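Long-range contact in hypothetical protein TT1823 (Thermus thermophilus, PDB 1ZPW), which probably acts as a metal-dependent endoribonuclease of the Cas2 family and pairs with Cas1 in CRISPR-based adaptive immunity: residues Y6-D11 against D62-Y67. Numbering follows the deposited sequence.
Sequences YAVAYD and DALRIY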
# COMPACT_ATOMS: atom_id res chain seq x y z
N TYR A 6 -0.21 -8.20 -1.11
CA TYR A 6 0.88 -7.35 -0.62
C TYR A 6 0.36 -6.42 0.44
O TYR A 6 -0.75 -5.89 0.33
CB TYR A 6 1.49 -6.50 -1.74
CG TYR A 6 2.24 -7.29 -2.80
CD1 TYR A 6 1.54 -7.99 -3.80
CD2 TYR A 6 3.64 -7.30 -2.81
CE1 TYR A 6 2.24 -8.73 -4.76
CE2 TYR A 6 4.34 -8.02 -3.79
CZ TYR A 6 3.62 -8.71 -4.75
OH TYR A 6 4.31 -9.43 -5.71
N ALA A 7 1.16 -6.21 1.49
CA ALA A 7 0.87 -5.13 2.44
C ALA A 7 1.69 -3.93 1.99
O ALA A 7 2.90 -4.04 1.74
CB ALA A 7 1.28 -5.53 3.86
N VAL A 8 1.02 -2.80 1.86
CA VAL A 8 1.70 -1.59 1.36
C VAL A 8 1.63 -0.56 2.48
O VAL A 8 0.54 -0.08 2.78
CB VAL A 8 1.05 -1.04 0.08
CG1 VAL A 8 1.82 0.20 -0.39
CG2 VAL A 8 1.09 -2.09 -1.02
N ALA A 9 2.79 -0.24 3.07
CA ALA A 9 2.84 0.62 4.24
C ALA A 9 3.59 1.88 3.89
O ALA A 9 4.64 1.84 3.24
CB ALA A 9 3.53 -0.09 5.40
N TYR A 10 3.06 3.02 4.32
CA TYR A 10 3.66 4.29 3.93
C TYR A 10 3.81 5.25 5.09
O TYR A 10 3.05 5.21 6.07
CB TYR A 10 2.91 4.95 2.79
CG TYR A 10 1.43 5.12 3.01
CD1 TYR A 10 0.54 4.12 2.60
CD2 TYR A 10 0.92 6.26 3.64
CE1 TYR A 10 -0.83 4.26 2.77
CE2 TYR A 10 -0.46 6.41 3.82
CZ TYR A 10 -1.31 5.42 3.38
OH TYR A 10 -2.66 5.56 3.60
N ASP A 11 4.82 6.08 4.98
CA ASP A 11 5.13 7.07 5.99
C ASP A 11 5.44 8.34 5.19
O ASP A 11 6.54 8.48 4.67
CB ASP A 11 6.37 6.55 6.71
CG ASP A 11 6.68 7.29 7.95
OD1 ASP A 11 6.18 8.44 8.15
OD2 ASP A 11 7.50 6.79 8.77
N ASP A 62 9.79 10.79 2.06
CA ASP A 62 8.67 9.84 2.15
C ASP A 62 9.20 8.43 2.13
O ASP A 62 10.29 8.17 1.59
CB ASP A 62 7.80 9.99 0.91
CG ASP A 62 7.07 11.29 0.86
OD1 ASP A 62 7.01 12.02 1.89
OD2 ASP A 62 6.52 11.66 -0.18
N ALA A 63 8.44 7.51 2.73
CA ALA A 63 8.78 6.08 2.69
C ALA A 63 7.58 5.26 2.28
O ALA A 63 6.49 5.43 2.78
CB ALA A 63 9.22 5.63 4.05
N LEU A 64 7.82 4.29 1.40
CA LEU A 64 6.79 3.35 1.00
C LEU A 64 7.42 1.97 1.01
O LEU A 64 8.45 1.74 0.34
CB LEU A 64 6.25 3.70 -0.41
CG LEU A 64 5.08 2.88 -0.95
CD1 LEU A 64 4.63 3.40 -2.33
CD2 LEU A 64 5.38 1.44 -1.13
N ARG A 65 6.83 1.04 1.76
CA ARG A 65 7.34 -0.32 1.79
C ARG A 65 6.30 -1.28 1.28
O ARG A 65 5.14 -1.21 1.67
CB ARG A 65 7.80 -0.71 3.20
CG ARG A 65 8.88 0.22 3.73
CD ARG A 65 9.34 -0.11 5.17
NE ARG A 65 10.32 -1.20 5.18
CZ ARG A 65 11.64 -1.01 5.02
NH1 ARG A 65 12.47 -2.06 5.00
NH2 ARG A 65 12.10 0.22 4.83
N ILE A 66 6.73 -2.21 0.42
CA ILE A 66 5.80 -3.17 -0.18
C ILE A 66 6.22 -4.58 0.21
O ILE A 66 7.32 -5.03 -0.14
CB ILE A 66 5.83 -3.02 -1.73
CG1 ILE A 66 5.37 -1.63 -2.11
CG2 ILE A 66 4.91 -4.03 -2.34
CD1 ILE A 66 5.67 -1.21 -3.61
N TYR A 67 5.34 -5.26 0.94
CA TYR A 67 5.63 -6.60 1.47
C TYR A 67 4.82 -7.66 0.77
O TYR A 67 3.60 -7.69 0.92
CB TYR A 67 5.24 -6.68 2.94
CG TYR A 67 6.12 -5.81 3.84
CD1 TYR A 67 7.35 -6.27 4.29
CD2 TYR A 67 5.67 -4.55 4.27
CE1 TYR A 67 8.18 -5.47 5.12
CE2 TYR A 67 6.48 -3.76 5.08
CZ TYR A 67 7.70 -4.24 5.51
OH TYR A 67 8.49 -3.44 6.32
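With CG1 of V8 anti to its backbone N (chi1 -179°), that methyl meets CD2 of L64, 3.8 Å away, the two side chains crossing obliquely. In I66 it is CG2 that stands anti to the backbone N, and this branch touches CD2 of Y6 at 3.5 Å. The antiparallel register, V8 opposite I66 and Y10 opposite L64, puts these four on one face of the sheet, where A53 of helix 43-56 touches L64, and L46 and L49 touch I66. Y10 leads its ring away from strand 63-68 toward helix 15-26, while its OH hydrogen-bonds R31 of strand 29-33. In the sheet itself the backbones form a regular ladder: A7, A9 and D11 exchange reciprocal N-H···O bonds with Y67, R65 and A63. Of the two bonds in the middle pair, that from R65 N to A9 O is the straighter, 176° at the hydrogen and 2.8 Å long. The other face carries A7, A9, D11, A63, R65 and Y67. Here NE of R65 donates to OH of Y67 at 3.1 Å, the oxygen lying near the guanidinium plane, which ties two residues of one strand together. Strand 4-11 also bonds to strand 36-41, so it is an inner strand, and 63-68 is outermost within this chain, in a ferredoxin-like βαββαβ fold. D11, predicted to bind the catalytic magnesium, ends the inner strand, as in Cas2 proteins.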